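Local coordinates for protein homoserine dehydrogenase (Staphylococcus aureus M1064, PDB 4PG7) that probably catalyses the NAD(P)-dependent interconversion of aspartate semialdehyde and homoserine, a step of the aspartate pathway of amino-acid biosynthesis, at residues P105-L110 / A129-L134; I228-Y231 / V237-L240; E389-E394 / Y415-V420. All coordinates share one frame; numbering follows the deposited sequence.

Contact 1 of 3, residues P105-L110 / A129-L134; sequences PTVDWL and AVHLKL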
ATOM      1  N   PRO A 105      13.079 -29.970  12.092  1.00 56.67           N
ATOM      2  CA  PRO A 105      11.844 -30.541  12.629  1.00 56.40           C
ATOM      3  C   PRO A 105      10.763 -29.508  13.019  1.00 54.64           C
ATOM      4  O   PRO A 105       9.735 -29.885  13.601  1.00 53.30           O
ATOM      5  CB  PRO A 105      12.344 -31.253  13.886  1.00 57.84           C
ATOM      6  CG  PRO A 105      13.480 -30.400  14.357  1.00 57.41           C
ATOM      7  CD  PRO A 105      14.028 -29.648  13.170  1.00 56.48           C
ATOM      8  N   THR A 106      10.984 -28.236  12.686  1.00 50.15           N
ATOM      9  CA  THR A 106      10.175 -27.138  13.221  1.00 47.64           C
ATOM     10  C   THR A 106       8.680 -27.266  12.947  1.00 45.51           C
ATOM     11  O   THR A 106       7.866 -27.049  13.847  1.00 43.89           O
ATOM     12  CB  THR A 106      10.655 -25.787  12.667  1.00 47.01           C
ATOM     13  OG1 THR A 106      12.068 -25.695  12.840  1.00 45.47           O
ATOM     14  CG2 THR A 106       9.997 -24.620  13.386  1.00 46.84           C
ATOM     15  N   VAL A 107       8.317 -27.611  11.718  1.00 42.48           N
ATOM     16  CA  VAL A 107       6.898 -27.733  11.368  1.00 43.66           C
ATOM     17  C   VAL A 107       6.194 -28.821  12.197  1.00 44.69           C
ATOM     18  O   VAL A 107       5.061 -28.624  12.634  1.00 44.56           O
ATOM     19  CB  VAL A 107       6.684 -27.954   9.853  1.00 42.82           C
ATOM     20  CG1 VAL A 107       5.236 -28.311   9.557  1.00 44.45           C
ATOM     21  CG2 VAL A 107       7.053 -26.690   9.098  1.00 42.56           C
ATOM     22  N   ASP A 108       6.870 -29.943  12.421  1.00 46.51           N
ATOM     23  CA  ASP A 108       6.326 -31.010  13.273  1.00 49.83           C
ATOM     24  C   ASP A 108       6.107 -30.543  14.718  1.00 48.16           C
ATOM     25  O   ASP A 108       5.120 -30.925  15.344  1.00 48.17           O
ATOM     26  CB  ASP A 108       7.230 -32.247  13.253  1.00 53.95           C
ATOM     27  CG  ASP A 108       7.189 -32.992  11.917  1.00 59.85           C
ATOM     28  OD1 ASP A 108       6.159 -32.919  11.189  1.00 62.92           O
ATOM     29  OD2 ASP A 108       8.197 -33.663  11.596  1.00 65.77           O
ATOM     30  N   TRP A 109       7.012 -29.706  15.227  1.00 45.67           N
ATOM     31  CA  TRP A 109       6.827 -29.101  16.534  1.00 45.32           C
ATOM     32  C   TRP A 109       5.529 -28.318  16.569  1.00 45.23           C
ATOM     33  O   TRP A 109       4.765 -28.407  17.532  1.00 45.03           O
ATOM     34  CB  TRP A 109       7.972 -28.148  16.888  1.00 44.95           C
ATOM     35  CG  TRP A 109       9.302 -28.796  17.020  1.00 44.10           C
ATOM     36  CD1 TRP A 109       9.565 -30.124  17.055  1.00 45.34           C
ATOM     37  CD2 TRP A 109      10.555 -28.128  17.177  1.00 43.57           C
ATOM     38  NE1 TRP A 109      10.912 -30.330  17.219  1.00 46.59           N
ATOM     39  CE2 TRP A 109      11.541 -29.119  17.289  1.00 44.33           C
ATOM     40  CE3 TRP A 109      10.940 -26.783  17.206  1.00 43.38           C
ATOM     41  CZ2 TRP A 109      12.895 -28.815  17.441  1.00 44.99           C
ATOM     42  CZ3 TRP A 109      12.292 -26.481  17.352  1.00 43.70           C
ATOM     43  CH2 TRP A 109      13.250 -27.495  17.473  1.00 42.71           C
ATOM     44  N   LEU A 110       5.281 -27.547  15.516  1.00 45.54           N
ATOM     45  CA  LEU A 110       4.092 -26.702  15.472  1.00 45.26           C
ATOM     46  C   LEU A 110       2.821 -27.548  15.319  1.00 46.09           C
ATOM     47  O   LEU A 110       1.793 -27.242  15.936  1.00 46.45           O
ATOM     48  CB  LEU A 110       4.205 -25.654  14.372  1.00 42.78           C
ATOM     49  CG  LEU A 110       5.440 -24.745  14.471  1.00 42.95           C
ATOM     50  CD1 LEU A 110       5.422 -23.729  13.342  1.00 42.20           C
ATOM     51  CD2 LEU A 110       5.543 -24.037  15.809  1.00 42.66           C
ATOM     52  N   ALA A 129       3.902 -22.114   1.276  1.00 38.41           N
ATOM     53  CA  ALA A 129       2.459 -22.203   1.236  1.00 39.88           C
ATOM     54  C   ALA A 129       1.962 -23.565   1.724  1.00 41.40           C
ATOM     55  O   ALA A 129       0.975 -23.628   2.451  1.00 41.93           O
ATOM     56  CB  ALA A 129       1.939 -21.932  -0.164  1.00 39.93           C
ATOM     57  N   VAL A 130       2.645 -24.630   1.312  1.00 40.99           N
ATOM     58  CA  VAL A 130       2.298 -25.994   1.729  1.00 43.70           C
ATOM     59  C   VAL A 130       2.215 -26.060   3.257  1.00 43.61           C
ATOM     60  O   VAL A 130       1.255 -26.596   3.828  1.00 43.69           O
ATOM     61  CB  VAL A 130       3.328 -27.029   1.209  1.00 45.66           C
ATOM     62  CG1 VAL A 130       3.106 -28.403   1.844  1.00 49.01           C
ATOM     63  CG2 VAL A 130       3.224 -27.170  -0.306  1.00 48.40           C
ATOM     64  N   HIS A 131       3.200 -25.447   3.900  1.00 41.33           N
ATOM     65  CA  HIS A 131       3.304 -25.465   5.340  1.00 42.73           C
ATOM     66  C   HIS A 131       2.211 -24.638   6.010  1.00 42.66           C
ATOM     67  O   HIS A 131       1.589 -25.096   6.975  1.00 41.97           O
ATOM     68  CB  HIS A 131       4.717 -25.011   5.742  1.00 42.43           C
ATOM     69  CG  HIS A 131       5.792 -25.812   5.073  1.00 44.21           C
ATOM     70  ND1 HIS A 131       6.673 -25.276   4.157  1.00 44.43           N
ATOM     71  CD2 HIS A 131       6.062 -27.136   5.116  1.00 44.47           C
ATOM     72  CE1 HIS A 131       7.474 -26.221   3.703  1.00 44.40           C
ATOM     73  NE2 HIS A 131       7.117 -27.363   4.264  1.00 46.78           N
ATOM     74  N   LEU A 132       1.988 -23.424   5.519  1.00 40.57           N
ATOM     75  CA  LEU A 132       0.986 -22.538   6.103  1.00 42.20           C
ATOM     76  C   LEU A 132      -0.416 -23.121   5.978  1.00 44.26           C
ATOM     77  O   LEU A 132      -1.247 -22.949   6.872  1.00 45.62           O
ATOM     78  CB  LEU A 132       1.016 -21.157   5.451  1.00 41.51           C
ATOM     79  CG  LEU A 132       2.297 -20.343   5.651  1.00 42.49           C
ATOM     80  CD1 LEU A 132       2.250 -19.084   4.786  1.00 41.84           C
ATOM     81  CD2 LEU A 132       2.522 -19.998   7.123  1.00 43.23           C
ATOM     82  N   LYS A 133      -0.661 -23.804   4.868  1.00 44.09           N
ATOM     83  CA  LYS A 133      -1.948 -24.414   4.605  1.00 47.03           C
ATOM     84  C   LYS A 133      -2.237 -25.496   5.639  1.00 48.06           C
ATOM     85  O   LYS A 133      -3.279 -25.462   6.301  1.00 48.26           O
ATOM     86  CB  LYS A 133      -1.961 -25.004   3.197  1.00 47.16           C
ATOM     87  CG  LYS A 133      -3.139 -25.897   2.878  1.00 52.26           C
ATOM     88  CD  LYS A 133      -4.466 -25.186   3.069  1.00 55.71           C
ATOM     89  CE  LYS A 133      -5.595 -25.947   2.377  1.00 59.88           C
ATOM     90  NZ  LYS A 133      -6.929 -25.552   2.915  1.00 62.22           N
ATOM     91  N   LEU A 134      -1.315 -26.448   5.760  1.00 48.01           N
ATOM     92  CA  LEU A 134      -1.499 -27.571   6.669  1.00 50.07           C
ATOM     93  C   LEU A 134      -1.575 -27.095   8.126  1.00 49.11           C
ATOM     94  O   LEU A 134      -2.325 -27.663   8.908  1.00 50.05           O
ATOM     95  CB  LEU A 134      -0.415 -28.649   6.457  1.00 52.38           C
ATOM     96  CG  LEU A 134       0.972 -28.530   7.101  1.00 54.07           C
ATOM     97  CD1 LEU A 134       1.015 -29.044   8.551  1.00 56.24           C
ATOM     98  CD2 LEU A 134       1.965 -29.312   6.265  1.00 54.60           C
TER

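Contact 2 of 3, residues I228-Y231 / V237-L240; sequences ITSY and VIKL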
ATOM      1  N   ILE A 228       4.404 -17.362  -1.296  1.00 32.49           N
ATOM      2  CA  ILE A 228       3.605 -16.828  -0.200  1.00 34.28           C
ATOM      3  C   ILE A 228       2.550 -15.848  -0.703  1.00 34.95           C
ATOM      4  O   ILE A 228       1.383 -15.933  -0.323  1.00 35.63           O
ATOM      5  CB  ILE A 228       4.480 -16.123   0.859  1.00 35.19           C
ATOM      6  CG1 ILE A 228       5.466 -17.098   1.528  1.00 36.67           C
ATOM      7  CG2 ILE A 228       3.616 -15.470   1.930  1.00 37.45           C
ATOM      8  CD1 ILE A 228       4.804 -18.255   2.252  1.00 38.10           C
ATOM      9  N   THR A 229       2.961 -14.904  -1.539  1.00 34.13           N
ATOM     10  CA  THR A 229       2.042 -13.925  -2.076  1.00 33.69           C
ATOM     11  C   THR A 229       0.901 -14.587  -2.885  1.00 36.20           C
ATOM     12  O   THR A 229      -0.247 -14.130  -2.820  1.00 35.13           O
ATOM     13  CB  THR A 229       2.784 -12.867  -2.889  1.00 34.04           C
ATOM     14  OG1 THR A 229       3.768 -12.252  -2.049  1.00 32.91           O
ATOM     15  CG2 THR A 229       1.837 -11.799  -3.406  1.00 33.46           C
ATOM     16  N   SER A 230       1.213 -15.661  -3.601  1.00 36.73           N
ATOM     17  CA  SER A 230       0.207 -16.412  -4.356  1.00 38.12           C
ATOM     18  C   SER A 230      -0.800 -17.086  -3.426  1.00 41.06           C
ATOM     19  O   SER A 230      -2.005 -17.134  -3.711  1.00 38.73           O
ATOM     20  CB  SER A 230       0.873 -17.486  -5.224  1.00 36.60           C
ATOM     21  OG  SER A 230       1.692 -16.909  -6.226  1.00 34.60           O
ATOM     22  N   TYR A 231      -0.302 -17.611  -2.316  1.00 42.19           N
ATOM     23  CA  TYR A 231      -1.165 -18.225  -1.308  1.00 42.99           C
ATOM     24  C   TYR A 231      -2.122 -17.202  -0.675  1.00 43.00           C
ATOM     25  O   TYR A 231      -3.311 -17.450  -0.566  1.00 42.40           O
ATOM     26  CB  TYR A 231      -0.321 -18.900  -0.231  1.00 42.65           C
ATOM     27  CG  TYR A 231      -1.159 -19.610   0.807  1.00 46.38           C
ATOM     28  CD1 TYR A 231      -2.010 -20.644   0.441  1.00 46.42           C
ATOM     29  CD2 TYR A 231      -1.112 -19.232   2.146  1.00 46.50           C
ATOM     30  CE1 TYR A 231      -2.797 -21.284   1.386  1.00 51.57           C
ATOM     31  CE2 TYR A 231      -1.885 -19.876   3.102  1.00 50.30           C
ATOM     32  CZ  TYR A 231      -2.723 -20.898   2.714  1.00 50.19           C
ATOM     33  OH  TYR A 231      -3.483 -21.520   3.664  1.00 56.16           O
ATOM     34  N   VAL A 237      -2.095 -23.090  -3.259  1.00 46.70           N
ATOM     35  CA  VAL A 237      -0.795 -23.526  -2.831  1.00 44.34           C
ATOM     36  C   VAL A 237       0.013 -23.906  -4.053  1.00 43.72           C
ATOM     37  O   VAL A 237      -0.382 -24.791  -4.786  1.00 45.54           O
ATOM     38  CB  VAL A 237      -0.916 -24.761  -1.917  1.00 44.60           C
ATOM     39  CG1 VAL A 237       0.444 -25.386  -1.667  1.00 44.42           C
ATOM     40  CG2 VAL A 237      -1.600 -24.392  -0.607  1.00 44.45           C
ATOM     41  N   ILE A 238       1.151 -23.254  -4.260  1.00 42.70           N
ATOM     42  CA  ILE A 238       2.113 -23.716  -5.260  1.00 42.33           C
ATOM     43  C   ILE A 238       3.396 -24.098  -4.560  1.00 41.87           C
ATOM     44  O   ILE A 238       3.643 -23.655  -3.454  1.00 42.42           O
ATOM     45  CB  ILE A 238       2.392 -22.650  -6.345  1.00 42.19           C
ATOM     46  CG1 ILE A 238       3.139 -21.435  -5.781  1.00 41.89           C
ATOM     47  CG2 ILE A 238       1.088 -22.220  -6.994  1.00 42.33           C
ATOM     48  CD1 ILE A 238       3.525 -20.421  -6.842  1.00 41.50           C
ATOM     49  N   LYS A 239       4.222 -24.901  -5.219  1.00 43.97           N
ATOM     50  CA  LYS A 239       5.516 -25.286  -4.668  1.00 43.84           C
ATOM     51  C   LYS A 239       6.596 -24.313  -5.124  1.00 43.60           C
ATOM     52  O   LYS A 239       6.483 -23.707  -6.202  1.00 39.88           O
ATOM     53  CB  LYS A 239       5.870 -26.696  -5.147  1.00 48.90           C
ATOM     54  CG  LYS A 239       4.891 -27.788  -4.706  1.00 50.51           C
ATOM     55  CD  LYS A 239       5.196 -29.116  -5.403  1.00 53.02           C
ATOM     56  N   LEU A 240       7.661 -24.180  -4.331  1.00 41.03           N
ATOM     57  CA  LEU A 240       8.774 -23.341  -4.715  1.00 41.82           C
ATOM     58  C   LEU A 240       9.285 -23.704  -6.109  1.00 42.67           C
ATOM     59  O   LEU A 240       9.625 -22.821  -6.891  1.00 42.17           O
ATOM     60  CB  LEU A 240       9.912 -23.411  -3.696  1.00 43.24           C
ATOM     61  CG  LEU A 240      11.163 -22.551  -3.953  1.00 42.17           C
ATOM     62  CD1 LEU A 240      10.808 -21.077  -4.122  1.00 42.09           C
ATOM     63  CD2 LEU A 240      12.164 -22.731  -2.806  1.00 41.96           C
TER

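Contact 3 of 3, residues E389-E394 / Y415-V420; sequences ENFENE and YAAVIV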
ATOM      1  N   GLU A 389      17.673  -2.264 -40.070  1.00 40.05           N
ATOM      2  CA  GLU A 389      16.459  -2.179 -40.868  1.00 42.33           C
ATOM      3  C   GLU A 389      16.103  -3.556 -41.393  1.00 40.50           C
ATOM      4  O   GLU A 389      14.941  -3.947 -41.391  1.00 42.76           O
ATOM      5  CB  GLU A 389      16.616  -1.187 -42.030  1.00 46.06           C
ATOM      6  CG  GLU A 389      16.696   0.281 -41.607  1.00 48.73           C
ATOM      7  CD  GLU A 389      18.088   0.748 -41.168  1.00 52.46           C
ATOM      8  OE1 GLU A 389      19.101   0.036 -41.390  1.00 48.16           O
ATOM      9  OE2 GLU A 389      18.163   1.853 -40.580  1.00 55.38           O
ATOM     10  N   ASN A 390      17.110  -4.288 -41.838  1.00 38.22           N
ATOM     11  CA  ASN A 390      16.918  -5.646 -42.315  1.00 40.94           C
ATOM     12  C   ASN A 390      16.464  -6.628 -41.230  1.00 36.83           C
ATOM     13  O   ASN A 390      15.611  -7.465 -41.465  1.00 35.90           O
ATOM     14  CB  ASN A 390      18.209  -6.170 -42.922  1.00 44.19           C
ATOM     15  CG  ASN A 390      18.050  -7.560 -43.458  1.00 49.58           C
ATOM     16  OD1 ASN A 390      17.277  -7.782 -44.388  1.00 59.79           O
ATOM     17  ND2 ASN A 390      18.767  -8.517 -42.878  1.00 53.37           N
ATOM     18  N   PHE A 391      17.052  -6.522 -40.051  1.00 34.31           N
ATOM     19  CA  PHE A 391      16.626  -7.321 -38.910  1.00 33.79           C
ATOM     20  C   PHE A 391      15.151  -7.033 -38.581  1.00 33.25           C
ATOM     21  O   PHE A 391      14.357  -7.941 -38.426  1.00 30.01           O
ATOM     22  CB  PHE A 391      17.530  -7.021 -37.715  1.00 34.14           C
ATOM     23  CG  PHE A 391      17.111  -7.708 -36.440  1.00 33.95           C
ATOM     24  CD1 PHE A 391      16.993  -9.075 -36.379  1.00 35.22           C
ATOM     25  CD2 PHE A 391      16.833  -6.975 -35.309  1.00 34.79           C
ATOM     26  CE1 PHE A 391      16.604  -9.709 -35.203  1.00 34.54           C
ATOM     27  CE2 PHE A 391      16.463  -7.602 -34.126  1.00 34.68           C
ATOM     28  CZ  PHE A 391      16.338  -8.972 -34.085  1.00 32.86           C
ATOM     29  N   GLU A 392      14.783  -5.754 -38.544  1.00 35.36           N
ATOM     30  CA  GLU A 392      13.397  -5.367 -38.282  1.00 36.01           C
ATOM     31  C   GLU A 392      12.426  -5.928 -39.331  1.00 35.81           C
ATOM     32  O   GLU A 392      11.370  -6.459 -38.988  1.00 32.65           O
ATOM     33  CB  GLU A 392      13.266  -3.835 -38.230  1.00 39.58           C
ATOM     34  CG  GLU A 392      11.877  -3.347 -37.854  1.00 42.67           C
ATOM     35  CD  GLU A 392      11.785  -1.830 -37.716  1.00 46.94           C
ATOM     36  OE1 GLU A 392      12.493  -1.103 -38.449  1.00 50.85           O
ATOM     37  OE2 GLU A 392      10.993  -1.370 -36.873  1.00 50.67           O
ATOM     38  N   ASN A 393      12.790  -5.803 -40.605  1.00 34.68           N
ATOM     39  CA  ASN A 393      11.970  -6.337 -41.679  1.00 35.67           C
ATOM     40  C   ASN A 393      11.804  -7.835 -41.581  1.00 34.27           C
ATOM     41  O   ASN A 393      10.689  -8.333 -41.747  1.00 33.71           O
ATOM     42  CB  ASN A 393      12.569  -6.015 -43.056  1.00 38.99           C
ATOM     43  CG  ASN A 393      12.486  -4.541 -43.398  1.00 43.53           C
ATOM     44  OD1 ASN A 393      11.624  -3.802 -42.888  1.00 46.65           O
ATOM     45  ND2 ASN A 393      13.375  -4.099 -44.275  1.00 47.47           N
ATOM     46  N   GLU A 394      12.898  -8.564 -41.334  1.00 32.46           N
ATOM     47  CA  GLU A 394      12.768 -10.006 -41.167  1.00 33.98           C
ATOM     48  C   GLU A 394      11.840 -10.355 -40.003  1.00 32.46           C
ATOM     49  O   GLU A 394      11.017 -11.266 -40.129  1.00 30.91           O
ATOM     50  CB  GLU A 394      14.095 -10.758 -41.010  1.00 38.63           C
ATOM     51  CG  GLU A 394      13.818 -12.258 -40.905  1.00 43.65           C
ATOM     52  CD  GLU A 394      14.987 -13.143 -41.289  1.00 47.93           C
ATOM     53  OE1 GLU A 394      16.152 -12.719 -41.057  1.00 50.35           O
ATOM     54  OE2 GLU A 394      14.733 -14.274 -41.793  1.00 47.70           O
ATOM     55  N   TYR A 415      21.413  -6.858 -31.836  1.00 30.23           N
ATOM     56  CA  TYR A 415      20.228  -6.023 -31.823  1.00 30.00           C
ATOM     57  C   TYR A 415      19.303  -6.551 -30.755  1.00 29.36           C
ATOM     58  O   TYR A 415      19.355  -7.742 -30.386  1.00 29.70           O
ATOM     59  CB  TYR A 415      19.487  -6.063 -33.168  1.00 32.56           C
ATOM     60  CG  TYR A 415      20.334  -5.651 -34.341  1.00 36.18           C
ATOM     61  CD1 TYR A 415      20.814  -4.351 -34.451  1.00 37.93           C
ATOM     62  CD2 TYR A 415      20.659  -6.555 -35.334  1.00 37.71           C
ATOM     63  CE1 TYR A 415      21.615  -3.972 -35.517  1.00 40.66           C
ATOM     64  CE2 TYR A 415      21.447  -6.177 -36.413  1.00 39.69           C
ATOM     65  CZ  TYR A 415      21.928  -4.894 -36.494  1.00 40.50           C
ATOM     66  OH  TYR A 415      22.715  -4.531 -37.555  1.00 41.93           O
ATOM     67  N   ALA A 416      18.436  -5.672 -30.284  1.00 28.78           N
ATOM     68  CA  ALA A 416      17.389  -6.044 -29.355  1.00 29.44           C
ATOM     69  C   ALA A 416      16.077  -5.636 -29.978  1.00 28.56           C
ATOM     70  O   ALA A 416      16.021  -4.653 -30.719  1.00 31.04           O
ATOM     71  CB  ALA A 416      17.587  -5.338 -28.024  1.00 29.64           C
ATOM     72  N   ALA A 417      15.024  -6.381 -29.663  1.00 27.29           N
ATOM     73  CA  ALA A 417      13.679  -6.061 -30.124  1.00 26.17           C
ATOM     74  C   ALA A 417      12.751  -6.111 -28.928  1.00 26.26           C
ATOM     75  O   ALA A 417      12.845  -7.014 -28.126  1.00 26.82           O
ATOM     76  CB  ALA A 417      13.209  -7.064 -31.165  1.00 25.71           C
ATOM     77  N   VAL A 418      11.850  -5.140 -28.824  1.00 27.19           N
ATOM     78  CA  VAL A 418      10.733  -5.258 -27.918  1.00 27.56           C
ATOM     79  C   VAL A 418       9.492  -5.483 -28.763  1.00 26.69           C
ATOM     80  O   VAL A 418       9.175  -4.694 -29.649  1.00 25.36           O
ATOM     81  CB  VAL A 418      10.577  -4.000 -27.009  1.00 29.23           C
ATOM     82  CG1 VAL A 418       9.238  -4.010 -26.262  1.00 28.93           C
ATOM     83  CG2 VAL A 418      11.757  -3.912 -26.050  1.00 29.95           C
ATOM     84  N   ILE A 419       8.790  -6.559 -28.440  1.00 24.56           N
ATOM     85  CA  ILE A 419       7.631  -6.958 -29.180  1.00 26.86           C
ATOM     86  C   ILE A 419       6.466  -6.986 -28.200  1.00 27.45           C
ATOM     87  O   ILE A 419       6.530  -7.643 -27.158  1.00 27.37           O
ATOM     88  CB  ILE A 419       7.820  -8.342 -29.807  1.00 27.76           C
ATOM     89  CG1 ILE A 419       9.119  -8.390 -30.599  1.00 29.11           C
ATOM     90  CG2 ILE A 419       6.653  -8.661 -30.715  1.00 30.61           C
ATOM     91  CD1 ILE A 419       9.732  -9.762 -30.652  1.00 31.12           C
ATOM     92  N   VAL A 420       5.416  -6.250 -28.524  1.00 28.97           N
ATOM     93  CA  VAL A 420       4.258  -6.154 -27.652  1.00 32.05           C
ATOM     94  C   VAL A 420       3.109  -6.925 -28.274  1.00 30.75           C
ATOM     95  O   VAL A 420       2.831  -6.765 -29.454  1.00 30.05           O
ATOM     96  CB  VAL A 420       3.857  -4.676 -27.446  1.00 34.79           C
ATOM     97  CG1 VAL A 420       2.518  -4.560 -26.705  1.00 37.89           C
ATOM     98  CG2 VAL A 420       4.942  -3.935 -26.695  1.00 35.18           C
TER

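Contact 1 of 3, residues P105-L110 / A129-L134
V107 reaches from the first turn of helix 106-115 toward H131 and L134, which stand one turn apart on helix 129-141. The facing surface is small, 108 Å² summed over both sides, and purely van der Waals. Along 129-134, A129 comes first and belongs to the other side of the helix, where it packs on helix 220-234. H131 is the first residue to cross: its CD2 lies 4.1 Å from V107 CG2, the methyl approaching the imidazole obliquely. The two side chains cross at about a right angle. Imidazole ND1 is tied to the backbone N of L128, the residue just before the helix, a bond that limits rotation of the ring and keeps CD2 on the V107 side.

The setting is the Rossmann-type NAD-binding domain. Helix 106-115 connects parallel strands 95-98 and 119-122, and helix 129-141 follows the second of these, so the pair are neighbouring helices beside the sheet. T106 and L110 turn to E98 of strand 95-98, while V107 is the residue directed at the next helix. Further along, L132 points back to helix 220-234, as A129 does. L134 then adds the second touch: with CG between its backbone N and carbonyl carbon (chi1 83°), its branch folds over far enough for CD1 to come 4.4 Å from V107 CG1.

Contact 2 of 3, residues I228-Y231 / V237-L240
Y231 lies side by side with V237, both side chains pointing the same way, as the chain leaves helix 220-234 and doubles back in an extended loop. From Y231 CB, the CG anti to the backbone N (chi1 -177°) carries the ring out past the V237 side chain. CB packs on A129 of helix 129-141, and the first contact with 237-240 comes at CD1, 3.9 Å from V237 CG2. CE1 is equally close to that same methyl, also at 3.9 Å, so the CG2 group sits against the CD1-CE1 bond in an oblique approach. At the tip, OH is hydrogen-bonded to E136 OE1 on helix 129-141, which ties the tip of the ring to that helix.

Helix 220-234 and the loop after it lie against the mixed sheet: F174 of strand 171-177 meets S230, and V279 of strand 278-289 meets both S230 and I238. One residue back on the helix, S230 turns its OG toward I238 CD1, 4.0 Å away. That hydroxyl is hydrogen-bonded to V226 O, one turn earlier, and its contact with the isoleucine methyl is simple packing.

Contact 3 of 3, residues E389-E394 / Y415-V420
F391 and Y415 meet with their rings nearly parallel, planes at 19°, yet slid so far apart that they barely overlap; the centroids are 5.4 Å from each other. The tight part of the contact is therefore at the tyrosine's CB, which lies 3.5 Å from both F391 CD2 and F391 CE2. From there the two side chains run past each other in opposite directions, and Y415 CD2 still comes within 3.8 Å of F391 CD2. F391 CE2 also approaches A417 CB at 4.4 Å. Y415 and A417, two apart on the strand, both turn their CB toward the helix, and F391 CE2 reaches both, the methylene and the methyl each meeting the ring obliquely.

This is a helix lying on the sheet of an ACT domain: residues 375-444 run strand-helix-strand-strand-helix-strand, the ferredoxin-like βαββαβ order. Helix 388-398 is its first helix, and strand 414-422 is the third strand, flanked by 375-382 and 404-411.

In the next shell, the F391 ring, sent toward the sheet with CG anti to the backbone N (chi1 175°), also touches V381 and meets the ring of Y435 at about 65°. Y435 is itself tied to the helix, since its OH bonds to E394 OE1. On the other partner, Y415 OH is hydrogen-bonded to G386 O in the segment just before the helix, pinning the far end of its ring, and I388 packs against it. The strand beneath is fixed by backbone hydrogen bonds from Y415 to V381 and from A417 to V379, while L395, a turn further along the helix, covers A417.

Overall arrangement
The contacts follow one another along the chain without interleaving: contact 1 in the NAD-binding domain, contact 2 on helix 220-234 and the loop after it, against the mixed sheet, contact 3 in the C-terminal ACT domain. Contacts 1 and 2 have centres 14 Å apart and touch directly, since helix 129-141 packs against helix 220-234 and its returning loop: A129 CB lies 3.8 Å from Y231 CB, and V130 CG2 lies 3.6 Å from V237 CG1. Together they mark a junction between the nucleotide-binding domain and that helix and loop. Contact 3 stands apart, its centre about 49 Å from that of contact 1 and 36 Å from that of contact 2, in the domain whose D438 and K439 join R246, G250 and T252 around the bound lysine.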